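Local coordinates for Alpha/beta hydrolase fold-3 domain protein (Sulfolobus islandicus, PDB 5LK6) that probably hydrolyses carboxylic esters, as a thermostable lipase/carboxylesterase of the alpha/beta hydrolase fold, at residues A[41-46]-A[96-101]; A[69-74]-A[102-107]; A[29-34]-A[88-93]. All blocks are in the same frame, centred on the assembly; numbering follows the deposited sequence.

Interaction 1 of 3, residues A[41-46]-A[96-101]; sequences VEVGKV and AITNAC
Val41 and Val43 lean on the flank of helix 91-101 with one methyl each, and Asn99 receives both. CG2 of Val41 lies 3.9 Å from CB of Asn99, the two side chains crossing at about a right angle, and the same methyl stands 4.1 Å from the backbone N of Ala96. In Val41 this CG2 sits between the backbone N and the carbonyl carbon, the position from which it meets the helix. Val43 uses its other branch: CG1, anti to its own carbonyl carbon, rests 4.1 Å from CB of Asn99 and equally near CB and CG2 of Thr98, so it covers two successive residues of the helix. Asn99 offers its CB to both valines, and no hydrogen bond joins its amide to residues 41-46. Thr98 likewise presents carbon to Val43, while its OG1 is hydrogen-bonded to the backbone O of Cys94 one turn earlier. Polar support comes from beside the methyl contacts, where Arg95 NH1 hydrogen-bonds the backbone O of Val41 and the Arg95 side chain touches Val43. With the side chains meeting each other through carbon, the contact between the two segments is van der Waals, buried at Val43 and Thr98 while Asn99 at the rim is exposed, and the hydrogen bond from Arg95 of the same helix adds a polar tie to the irregular run before strand 46-52.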
ATOM      1  N   VAL A  41       4.101  12.988  16.932  1.00 39.74           N
ATOM      2  CA  VAL A  41       2.929  13.851  16.670  1.00 45.86           C
ATOM      3  C   VAL A  41       2.083  13.998  17.947  1.00 39.87           C
ATOM      4  O   VAL A  41       2.027  13.063  18.720  1.00 33.74           O
ATOM      5  CB  VAL A  41       2.083  13.397  15.455  1.00 49.09           C
ATOM      6  CG1 VAL A  41       2.968  13.397  14.228  1.00 58.72           C
ATOM      7  CG2 VAL A  41       1.470  12.012  15.658  1.00 49.21           C
ATOM      8  N   GLU A  42       1.503  15.190  18.180  1.00 42.85           N
ATOM      9  CA  GLU A  42       0.541  15.410  19.279  1.00 43.11           C
ATOM     10  C   GLU A  42      -0.689  14.584  18.942  1.00 37.71           C
ATOM     11  O   GLU A  42      -1.051  14.499  17.802  1.00 32.85           O
ATOM     12  CB  GLU A  42       0.142  16.869  19.428  1.00 50.35           C
ATOM     13  CG  GLU A  42       0.661  17.658  20.645  1.00 63.88           C
ATOM     14  CD  GLU A  42       0.009  19.079  20.716  1.00 71.61           C
ATOM     15  OE1 GLU A  42      -1.259  19.179  20.746  1.00 57.45           O
ATOM     16  OE2 GLU A  42       0.754  20.106  20.702  1.00 71.30           O
ATOM     17  N   VAL A  43      -1.283  13.940  19.937  1.00 38.87           N
ATOM     18  CA  VAL A  43      -2.525  13.151  19.794  1.00 39.85           C
ATOM     19  C   VAL A  43      -3.442  13.609  20.938  1.00 40.22           C
ATOM     20  O   VAL A  43      -3.241  14.695  21.452  1.00 38.50           O
ATOM     21  CB  VAL A  43      -2.250  11.608  19.825  1.00 42.82           C
ATOM     22  CG1 VAL A  43      -1.698  11.131  18.476  1.00 42.32           C
ATOM     23  CG2 VAL A  43      -1.327  11.223  20.985  1.00 40.24           C
ATOM     24  N   GLY A  44      -4.437  12.832  21.345  1.00 42.21           N
ATOM     25  CA  GLY A  44      -5.186  13.153  22.560  1.00 40.65           C
ATOM     26  C   GLY A  44      -4.449  12.849  23.863  1.00 43.66           C
ATOM     27  O   GLY A  44      -3.242  13.137  24.043  1.00 39.61           O
ATOM     28  N   LYS A  45      -5.209  12.274  24.789  1.00 47.07           N
ATOM     29  CA  LYS A  45      -4.696  11.868  26.089  1.00 49.00           C
ATOM     30  C   LYS A  45      -3.888  10.565  25.923  1.00 45.26           C
ATOM     31  O   LYS A  45      -4.366   9.589  25.323  1.00 42.55           O
ATOM     32  CB  LYS A  45      -5.892  11.646  27.030  1.00 54.27           C
ATOM     33  CG  LYS A  45      -5.656  11.476  28.545  1.00 60.11           C
ATOM     34  CD  LYS A  45      -6.882  10.752  29.161  1.00 65.94           C
ATOM     35  CE  LYS A  45      -7.264  11.224  30.565  1.00 73.42           C
ATOM     36  NZ  LYS A  45      -6.544  10.431  31.583  1.00 73.12           N
ATOM     37  N   VAL A  46      -2.679  10.567  26.474  1.00 41.50           N
ATOM     38  CA  VAL A  46      -1.833   9.381  26.583  1.00 41.52           C
ATOM     39  C   VAL A  46      -1.725   8.990  28.075  1.00 43.51           C
ATOM     40  O   VAL A  46      -1.247   9.792  28.865  1.00 40.14           O
ATOM     41  CB  VAL A  46      -0.433   9.700  26.036  1.00 42.19           C
ATOM     42  CG1 VAL A  46       0.459   8.486  26.148  1.00 46.08           C
ATOM     43  CG2 VAL A  46      -0.490  10.185  24.576  1.00 42.02           C
ATOM     44  N   ALA A  96       1.950   7.919  15.581  1.00 28.53           N
ATOM     45  CA  ALA A  96       1.695   8.120  14.162  1.00 26.92           C
ATOM     46  C   ALA A  96       0.586   7.225  13.655  1.00 27.23           C
ATOM     47  O   ALA A  96      -0.229   7.650  12.847  1.00 24.45           O
ATOM     48  CB  ALA A  96       2.955   7.907  13.348  1.00 27.49           C
ATOM     49  N   ILE A  97       0.536   5.989  14.128  1.00 26.77           N
ATOM     50  CA  ILE A  97      -0.613   5.145  13.783  1.00 27.16           C
ATOM     51  C   ILE A  97      -1.922   5.730  14.338  1.00 27.94           C
ATOM     52  O   ILE A  97      -2.928   5.791  13.633  1.00 26.11           O
ATOM     53  CB  ILE A  97      -0.375   3.726  14.273  1.00 24.54           C
ATOM     54  CG1 ILE A  97       0.739   3.145  13.420  1.00 23.75           C
ATOM     55  CG2 ILE A  97      -1.637   2.894  14.222  1.00 22.72           C
ATOM     56  CD1 ILE A  97       1.282   1.870  13.977  1.00 26.17           C
ATOM     57  N   THR A  98      -1.864   6.190  15.591  1.00 31.03           N
ATOM     58  CA  THR A  98      -3.009   6.752  16.297  1.00 32.82           C
ATOM     59  C   THR A  98      -3.631   7.880  15.497  1.00 31.85           C
ATOM     60  O   THR A  98      -4.806   7.834  15.174  1.00 32.39           O
ATOM     61  CB  THR A  98      -2.635   7.229  17.721  1.00 35.25           C
ATOM     62  OG1 THR A  98      -2.052   6.139  18.428  1.00 36.53           O
ATOM     63  CG2 THR A  98      -3.889   7.651  18.528  1.00 38.40           C
ATOM     64  N   ASN A  99      -2.819   8.866  15.174  1.00 31.11           N
ATOM     65  CA  ASN A  99      -3.247  10.004  14.391  1.00 32.01           C
ATOM     66  C   ASN A  99      -3.690   9.608  12.962  1.00 29.18           C
ATOM     67  O   ASN A  99      -4.614  10.197  12.461  1.00 33.84           O
ATOM     68  CB  ASN A  99      -2.168  11.096  14.447  1.00 36.48           C
ATOM     69  CG  ASN A  99      -2.258  12.055  13.299  1.00 43.76           C
ATOM     70  OD1 ASN A  99      -1.857  11.758  12.175  1.00 44.03           O
ATOM     71  ND2 ASN A  99      -2.786  13.211  13.569  1.00 48.12           N
ATOM     72  N   ALA A 100      -3.113   8.573  12.361  1.00 26.22           N
ATOM     73  CA  ALA A 100      -3.604   8.017  11.083  1.00 26.31           C
ATOM     74  C   ALA A 100      -4.876   7.163  11.140  1.00 28.06           C
ATOM     75  O   ALA A 100      -5.590   7.111  10.143  1.00 30.13           O
ATOM     76  CB  ALA A 100      -2.514   7.214  10.364  1.00 24.49           C
ATOM     77  N   CYS A 101      -5.143   6.463  12.241  1.00 28.10           N
ATOM     78  CA  CYS A 101      -6.299   5.580  12.316  1.00 29.38           C
ATOM     79  C   CYS A 101      -7.525   6.236  13.003  1.00 30.44           C
ATOM     80  O   CYS A 101      -8.645   5.670  12.965  1.00 30.49           O
ATOM     81  CB  CYS A 101      -5.931   4.253  13.036  1.00 30.51           C
ATOM     82  SG  CYS A 101      -5.674   4.399  14.838  1.00 34.31           S
TER

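Interaction 2 of 3, residues A[69-74]-A[102-107]; sequences GPYGVL and NCVVVS
The Tyr71 ring carries Gly69 CA over the centre of one face, 3.4 Å above its plane, while Val104 CG2 and the backbone O of Asn102 approach the ring obliquely. CG2 of Val104 lies 3.7 Å from CD2 of Tyr71 and about as near its CB, the two side chains crossing at about a right angle. Tyr71 CG stands anti to the carbonyl carbon (chi1 -56°), which places it 3.8 Å from Val104 CG2, and the hydroxyl at the far end of the ring is hydrogen-bonded to the backbone O of Ala67. Val73 pairs with Val104 and Leu74 with Val105, in parallel. Val104 is hydrogen-bonded through both its N and O: its N donates to Gly72 O (2.9 Å) and its O accepts from Leu74 N (2.7 Å), after which Val106 N donates to Leu74 O (2.9 Å). All three bonds are nearly straight. Val73 and Val104 stand side by side on one face of the sheet, with Val73 CG2 close to Val104 CB; CG1 of Val73 extends the row to CG2 of Val106 at 3.8 Å. The opposite face carries Leu74 and Val105, and there Leu74 CB also meets SG of Cys103 at 4.0 Å. That sulfur is joined to Cys101 in a disulfide, tying the end of helix 91-101 to the residue leading into strand 104-108, across Asn102, whose positive phi takes the chain out of the helix. Strand 72-77, helix 91-101 and strand 104-108 thus form a beta-alpha-beta unit in the central sheet. Its pairing is buried: three nearly straight main-chain bonds join the strands, valine and leucine side chains lie on both faces, and a covalent link secures the helix-to-strand turn.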
ATOM      1  N   GLY A  69     -14.813  10.267  20.270  1.00 44.07           N
ATOM      2  CA  GLY A  69     -15.290   8.898  20.184  1.00 43.81           C
ATOM      3  C   GLY A  69     -16.697   8.879  19.629  1.00 41.39           C
ATOM      4  O   GLY A  69     -17.150   9.905  19.163  1.00 42.30           O
ATOM      5  N   PRO A  70     -17.383   7.739  19.645  1.00 36.22           N
ATOM      6  CA  PRO A  70     -16.803   6.444  20.001  1.00 38.15           C
ATOM      7  C   PRO A  70     -15.696   5.897  19.006  1.00 39.20           C
ATOM      8  O   PRO A  70     -15.698   6.204  17.823  1.00 42.81           O
ATOM      9  CB  PRO A  70     -18.039   5.514  20.040  1.00 35.96           C
ATOM     10  CG  PRO A  70     -19.068   6.175  19.188  1.00 35.78           C
ATOM     11  CD  PRO A  70     -18.604   7.578  18.853  1.00 34.29           C
ATOM     12  N   TYR A  71     -14.811   5.045  19.524  1.00 37.92           N
ATOM     13  CA  TYR A  71     -13.593   4.610  18.857  1.00 32.97           C
ATOM     14  C   TYR A  71     -13.548   3.099  18.572  1.00 33.74           C
ATOM     15  O   TYR A  71     -14.307   2.281  19.148  1.00 35.47           O
ATOM     16  CB  TYR A  71     -12.443   4.930  19.749  1.00 29.88           C
ATOM     17  CG  TYR A  71     -12.308   6.366  20.178  1.00 29.81           C
ATOM     18  CD1 TYR A  71     -12.042   7.387  19.251  1.00 30.69           C
ATOM     19  CD2 TYR A  71     -12.368   6.707  21.537  1.00 31.45           C
ATOM     20  CE1 TYR A  71     -11.833   8.716  19.658  1.00 30.43           C
ATOM     21  CE2 TYR A  71     -12.149   8.025  21.989  1.00 32.29           C
ATOM     22  CZ  TYR A  71     -11.882   9.042  21.061  1.00 35.11           C
ATOM     23  OH  TYR A  71     -11.671  10.349  21.555  1.00 34.52           O
ATOM     24  N   GLY A  72     -12.698   2.733  17.612  1.00 33.82           N
ATOM     25  CA  GLY A  72     -12.211   1.350  17.504  1.00 29.45           C
ATOM     26  C   GLY A  72     -10.925   1.347  18.305  1.00 26.93           C
ATOM     27  O   GLY A  72     -10.293   2.418  18.521  1.00 25.92           O
ATOM     28  N   VAL A  73     -10.543   0.159  18.770  1.00 27.38           N
ATOM     29  CA  VAL A  73      -9.295  -0.003  19.573  1.00 28.49           C
ATOM     30  C   VAL A  73      -8.322  -0.950  18.883  1.00 25.63           C
ATOM     31  O   VAL A  73      -8.674  -2.086  18.542  1.00 23.62           O
ATOM     32  CB  VAL A  73      -9.555  -0.529  20.995  1.00 29.57           C
ATOM     33  CG1 VAL A  73      -8.254  -0.549  21.803  1.00 32.51           C
ATOM     34  CG2 VAL A  73     -10.572   0.330  21.689  1.00 29.85           C
ATOM     35  N   LEU A  74      -7.098  -0.475  18.682  1.00 26.14           N
ATOM     36  CA  LEU A  74      -6.032  -1.296  18.074  1.00 25.33           C
ATOM     37  C   LEU A  74      -5.043  -1.737  19.157  1.00 23.87           C
ATOM     38  O   LEU A  74      -4.412  -0.892  19.800  1.00 23.29           O
ATOM     39  CB  LEU A  74      -5.301  -0.496  17.006  1.00 24.36           C
ATOM     40  CG  LEU A  74      -4.150  -1.230  16.281  1.00 23.91           C
ATOM     41  CD1 LEU A  74      -4.728  -2.315  15.397  1.00 24.19           C
ATOM     42  CD2 LEU A  74      -3.300  -0.246  15.488  1.00 23.54           C
ATOM     43  N   ASN A 102      -7.319   7.385  13.651  1.00 29.93           N
ATOM     44  CA  ASN A 102      -8.340   8.017  14.519  1.00 32.66           C
ATOM     45  C   ASN A 102      -8.990   6.961  15.459  1.00 32.02           C
ATOM     46  O   ASN A 102     -10.213   6.872  15.647  1.00 30.65           O
ATOM     47  CB  ASN A 102      -9.373   8.809  13.678  1.00 34.42           C
ATOM     48  CG  ASN A 102      -8.820  10.145  13.129  1.00 38.51           C
ATOM     49  OD1 ASN A 102      -7.913  10.812  13.684  1.00 41.55           O
ATOM     50  ND2 ASN A 102      -9.369  10.530  12.016  1.00 40.93           N
ATOM     51  N   CYS A 103      -8.124   6.153  16.045  1.00 30.36           N
ATOM     52  CA  CYS A 103      -8.547   5.061  16.878  1.00 31.70           C
ATOM     53  C   CYS A 103      -7.684   5.032  18.137  1.00 29.53           C
ATOM     54  O   CYS A 103      -6.665   5.751  18.247  1.00 25.89           O
ATOM     55  CB  CYS A 103      -8.547   3.739  16.076  1.00 32.10           C
ATOM     56  SG  CYS A 103      -6.927   2.996  15.816  1.00 35.92           S
ATOM     57  N   VAL A 104      -8.124   4.230  19.105  1.00 28.68           N
ATOM     58  CA  VAL A 104      -7.373   4.107  20.331  1.00 28.43           C
ATOM     59  C   VAL A 104      -6.301   3.076  20.070  1.00 27.25           C
ATOM     60  O   VAL A 104      -6.602   1.966  19.614  1.00 28.58           O
ATOM     61  CB  VAL A 104      -8.247   3.624  21.491  1.00 27.86           C
ATOM     62  CG1 VAL A 104      -7.382   3.367  22.747  1.00 27.46           C
ATOM     63  CG2 VAL A 104      -9.326   4.629  21.770  1.00 25.77           C
ATOM     64  N   VAL A 105      -5.058   3.440  20.342  1.00 26.98           N
ATOM     65  CA  VAL A 105      -3.958   2.467  20.294  1.00 27.96           C
ATOM     66  C   VAL A 105      -3.531   2.085  21.728  1.00 27.22           C
ATOM     67  O   VAL A 105      -3.265   2.965  22.553  1.00 26.82           O
ATOM     68  CB  VAL A 105      -2.758   2.996  19.471  1.00 27.88           C
ATOM     69  CG1 VAL A 105      -1.598   1.999  19.508  1.00 27.14           C
ATOM     70  CG2 VAL A 105      -3.203   3.217  18.018  1.00 29.51           C
ATOM     71  N   VAL A 106      -3.491   0.783  21.993  1.00 25.27           N
ATOM     72  CA  VAL A 106      -2.957   0.213  23.218  1.00 25.96           C
ATOM     73  C   VAL A 106      -1.652  -0.577  22.874  1.00 25.05           C
ATOM     74  O   VAL A 106      -1.698  -1.729  22.430  1.00 25.06           O
ATOM     75  CB  VAL A 106      -4.019  -0.717  23.839  1.00 26.05           C
ATOM     76  CG1 VAL A 106      -3.571  -1.307  25.179  1.00 26.55           C
ATOM     77  CG2 VAL A 106      -5.286   0.038  24.033  1.00 27.23           C
ATOM     78  N   SER A 107      -0.513   0.075  23.073  1.00 24.14           N
ATOM     79  CA  SER A 107       0.831  -0.482  22.918  1.00 23.73           C
ATOM     80  C   SER A 107       1.188  -1.345  24.155  1.00 23.77           C
ATOM     81  O   SER A 107       1.322  -0.827  25.269  1.00 21.78           O
ATOM     82  CB  SER A 107       1.795   0.691  22.766  1.00 24.40           C
ATOM     83  OG  SER A 107       3.103   0.261  22.568  1.00 28.43           O
TER

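Interaction 3 of 3, residues A[29-34]-A[88-93]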
ATOM      1  N   LYS A  29      19.698  -0.246  23.997  1.00 27.13           N
ATOM      2  CA  LYS A  29      19.971   1.175  24.041  1.00 30.56           C
ATOM      3  C   LYS A  29      20.076   1.659  22.590  1.00 28.46           C
ATOM      4  O   LYS A  29      19.383   2.634  22.197  1.00 28.24           O
ATOM      5  CB  LYS A  29      21.159   1.555  24.992  1.00 36.50           C
ATOM      6  CG  LYS A  29      21.818   2.966  24.845  1.00 45.45           C
ATOM      7  CD  LYS A  29      22.018   3.830  26.143  1.00 57.13           C
ATOM      8  CE  LYS A  29      23.025   3.309  27.189  1.00 65.03           C
ATOM      9  NZ  LYS A  29      24.390   3.904  27.042  1.00 66.86           N
ATOM     10  N   ILE A  30      20.864   0.967  21.775  1.00 26.82           N
ATOM     11  CA  ILE A  30      21.048   1.404  20.381  1.00 26.72           C
ATOM     12  C   ILE A  30      19.701   1.464  19.605  1.00 27.45           C
ATOM     13  O   ILE A  30      19.471   2.440  18.874  1.00 26.05           O
ATOM     14  CB  ILE A  30      22.097   0.557  19.636  1.00 25.24           C
ATOM     15  CG1 ILE A  30      23.470   0.844  20.230  1.00 24.12           C
ATOM     16  CG2 ILE A  30      22.077   0.860  18.130  1.00 23.51           C
ATOM     17  CD1 ILE A  30      24.540  -0.114  19.762  1.00 23.62           C
ATOM     18  N   PHE A  31      18.804   0.478  19.799  1.00 26.72           N
ATOM     19  CA  PHE A  31      17.539   0.529  19.088  1.00 27.40           C
ATOM     20  C   PHE A  31      16.635   1.662  19.618  1.00 29.45           C
ATOM     21  O   PHE A  31      16.005   2.338  18.810  1.00 26.63           O
ATOM     22  CB  PHE A  31      16.821  -0.817  19.082  1.00 28.22           C
ATOM     23  CG  PHE A  31      15.456  -0.752  18.495  1.00 26.44           C
ATOM     24  CD1 PHE A  31      15.285  -0.814  17.115  1.00 27.77           C
ATOM     25  CD2 PHE A  31      14.358  -0.529  19.310  1.00 26.00           C
ATOM     26  CE1 PHE A  31      14.036  -0.683  16.552  1.00 26.48           C
ATOM     27  CE2 PHE A  31      13.103  -0.375  18.766  1.00 26.68           C
ATOM     28  CZ  PHE A  31      12.945  -0.472  17.385  1.00 28.06           C
ATOM     29  N   ARG A  32      16.548   1.828  20.950  1.00 33.42           N
ATOM     30  CA  ARG A  32      15.916   3.019  21.591  1.00 35.47           C
ATOM     31  C   ARG A  32      16.360   4.330  20.960  1.00 33.32           C
ATOM     32  O   ARG A  32      15.491   5.138  20.689  1.00 31.14           O
ATOM     33  CB  ARG A  32      16.229   3.157  23.095  1.00 38.71           C
ATOM     34  CG  ARG A  32      15.196   2.659  24.073  1.00 43.35           C
ATOM     35  CD  ARG A  32      15.174   3.471  25.374  1.00 51.08           C
ATOM     36  NE  ARG A  32      14.228   2.846  26.319  1.00 64.98           N
ATOM     37  CZ  ARG A  32      13.346   3.460  27.148  1.00 62.74           C
ATOM     38  NH1 ARG A  32      13.205   4.806  27.211  1.00 49.75           N
ATOM     39  NH2 ARG A  32      12.575   2.682  27.936  1.00 54.32           N
ATOM     40  N   GLN A  33      17.678   4.535  20.772  1.00 32.09           N
ATOM     41  CA  GLN A  33      18.208   5.767  20.201  1.00 34.18           C
ATOM     42  C   GLN A  33      17.771   5.948  18.771  1.00 36.45           C
ATOM     43  O   GLN A  33      17.355   7.031  18.404  1.00 38.37           O
ATOM     44  CB  GLN A  33      19.724   5.796  20.150  1.00 38.55           C
ATOM     45  CG  GLN A  33      20.420   6.315  21.392  1.00 50.31           C
ATOM     46  CD  GLN A  33      21.872   5.745  21.629  1.00 57.53           C
ATOM     47  OE1 GLN A  33      22.527   5.078  20.762  1.00 48.68           O
ATOM     48  NE2 GLN A  33      22.356   5.993  22.844  1.00 54.80           N
ATOM     49  N   LEU A  34      17.926   4.911  17.940  1.00 35.98           N
ATOM     50  CA  LEU A  34      17.511   5.001  16.531  1.00 35.40           C
ATOM     51  C   LEU A  34      16.009   5.309  16.335  1.00 35.88           C
ATOM     52  O   LEU A  34      15.654   6.044  15.424  1.00 33.81           O
ATOM     53  CB  LEU A  34      17.887   3.734  15.759  1.00 32.81           C
ATOM     54  CG  LEU A  34      19.396   3.502  15.611  1.00 33.53           C
ATOM     55  CD1 LEU A  34      19.607   2.209  14.824  1.00 32.55           C
ATOM     56  CD2 LEU A  34      20.149   4.677  14.977  1.00 31.10           C
ATOM     57  N   GLU A  88       8.312   2.648  25.136  1.00 27.15           N
ATOM     58  CA  GLU A  88       8.946   3.956  25.026  1.00 28.87           C
ATOM     59  C   GLU A  88       9.547   4.111  23.640  1.00 26.82           C
ATOM     60  O   GLU A  88       9.243   5.072  22.938  1.00 27.69           O
ATOM     61  CB  GLU A  88       9.954   4.239  26.174  1.00 33.19           C
ATOM     62  CG  GLU A  88       9.344   4.704  27.522  1.00 41.86           C
ATOM     63  CD  GLU A  88       8.732   6.189  27.554  1.00 55.90           C
ATOM     64  OE1 GLU A  88       8.450   6.903  26.491  1.00 48.72           O
ATOM     65  OE2 GLU A  88       8.483   6.669  28.710  1.00 54.93           O
ATOM     66  N   SER A  89      10.348   3.141  23.215  1.00 25.72           N
ATOM     67  CA  SER A  89      10.959   3.163  21.877  1.00 24.17           C
ATOM     68  C   SER A  89       9.931   3.177  20.736  1.00 23.09           C
ATOM     69  O   SER A  89      10.215   3.749  19.698  1.00 23.83           O
ATOM     70  CB  SER A  89      11.914   1.975  21.670  1.00 23.96           C
ATOM     71  OG  SER A  89      11.274   0.683  21.721  1.00 24.32           O
ATOM     72  N   TYR A  90       8.759   2.582  20.936  1.00 21.44           N
ATOM     73  CA  TYR A  90       7.719   2.523  19.906  1.00 23.88           C
ATOM     74  C   TYR A  90       6.728   3.693  19.902  1.00 25.63           C
ATOM     75  O   TYR A  90       5.754   3.728  19.105  1.00 25.43           O
ATOM     76  CB  TYR A  90       6.995   1.161  19.962  1.00 24.79           C
ATOM     77  CG  TYR A  90       7.688   0.168  19.024  1.00 24.30           C
ATOM     78  CD1 TYR A  90       8.990  -0.271  19.271  1.00 23.45           C
ATOM     79  CD2 TYR A  90       7.085  -0.253  17.878  1.00 24.17           C
ATOM     80  CE1 TYR A  90       9.626  -1.132  18.412  1.00 22.87           C
ATOM     81  CE2 TYR A  90       7.722  -1.116  17.016  1.00 25.06           C
ATOM     82  CZ  TYR A  90       8.992  -1.548  17.297  1.00 23.34           C
ATOM     83  OH  TYR A  90       9.588  -2.399  16.421  1.00 22.69           O
ATOM     84  N   ASP A  91       7.003   4.672  20.755  1.00 25.60           N
ATOM     85  CA  ASP A  91       6.066   5.698  21.037  1.00 26.05           C
ATOM     86  C   ASP A  91       5.855   6.619  19.785  1.00 23.95           C
ATOM     87  O   ASP A  91       4.709   6.938  19.454  1.00 22.01           O
ATOM     88  CB  ASP A  91       6.512   6.442  22.322  1.00 29.63           C
ATOM     89  CG  ASP A  91       5.516   7.554  22.768  1.00 29.92           C
ATOM     90  OD1 ASP A  91       4.542   7.250  23.525  1.00 24.40           O
ATOM     91  OD2 ASP A  91       5.767   8.717  22.319  1.00 30.41           O
ATOM     92  N   PRO A  92       6.938   7.001  19.085  1.00 22.20           N
ATOM     93  CA  PRO A  92       6.714   7.717  17.838  1.00 24.15           C
ATOM     94  C   PRO A  92       5.852   6.988  16.786  1.00 26.07           C
ATOM     95  O   PRO A  92       4.954   7.590  16.175  1.00 27.88           O
ATOM     96  CB  PRO A  92       8.126   7.958  17.305  1.00 22.87           C
ATOM     97  CG  PRO A  92       8.963   8.032  18.522  1.00 21.67           C
ATOM     98  CD  PRO A  92       8.366   6.984  19.432  1.00 21.83           C
ATOM     99  N   LEU A  93       6.094   5.709  16.592  1.00 25.90           N
ATOM    100  CA  LEU A  93       5.292   4.977  15.633  1.00 25.56           C
ATOM    101  C   LEU A  93       3.837   4.858  16.087  1.00 24.53           C
ATOM    102  O   LEU A  93       2.928   4.968  15.271  1.00 26.03           O
ATOM    103  CB  LEU A  93       5.913   3.599  15.409  1.00 24.86           C
ATOM    104  CG  LEU A  93       5.175   2.625  14.506  1.00 25.45           C
ATOM    105  CD1 LEU A  93       4.991   3.168  13.111  1.00 24.43           C
ATOM    106  CD2 LEU A  93       5.960   1.323  14.475  1.00 28.09           C
TER
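Phe31 meets Tyr90 rim to rim, its CZ 3.5 Å from CE1 of the tyrosine. The ring planes are 31° apart and neither ring lies over the other's face, with centroids separated by 5.8 Å. Ser89 OG sits at the edge of the Phe31 ring, in its plane and 3.6 Å from CE2. Phe31 CG is anti to the backbone N (chi1 173°), which carries CG off the helix; the ring beyond it reaches the turn. Beside it, the guanidinium of Arg32 lays one face over CB of Glu88, NH1 and NH2 each 3.5 Å from that carbon. The opposite charges do not meet: Arg32 NH1 and Glu88 OE1 are 5.2 Å apart.

Other residues hold these polar groups. Asp86 serves both segments, its OD2 forming a salt bridge with Arg32 NH2 and its OD1 a hydrogen bond with Ser89 OG, while Glu88 OE1 pairs with Arg61. The Tyr90 hydroxyl is hydrogen-bonded to Asp150 OD2, and its ring meets that of His78. An alanine in place of Phe31 would probably open a gap beside Tyr90 and Ser89 and leave the tyrosine ring without its rim contact to Phe31.

Residues 88-91 form a type I beta turn, closed by Asp91 N on Glu88 O, and Tyr90 occupies the N-cap position of helix 91-101. Helix 24-36, in the N-terminal part of the chain, therefore packs on the turn that starts a helix of the alpha/beta hydrolase core. Tyr90 lies near, without touching, the probable nucleophile elbow and Ser-His-Asp triad, consistent with a place beside the active site.

In the fold
Helix 91-101 connects all three contacts: interaction 3 lies at its start, interaction 1 along its last turns, and interaction 2 pairs the strands that precede and follow it. Interactions 1 and 2 have centres 9 Å apart and touch directly, Ile97 CG2 packing 3.8 Å from Leu74 CD2; the disulfide between Cys101 and Cys103 also links them. Interaction 3 is farther off, its centre about 17 Å from that of interaction 1 and 22 Å from that of interaction 2. The probable triad of Ser151, His274 and Asp244 lies near Tyr90 of interaction 3 without touching it. Bound sulfate, probably from the crystallisation liquor, lies about 5 Å from the Asn102 side chain and about 6 Å from that of Asn99.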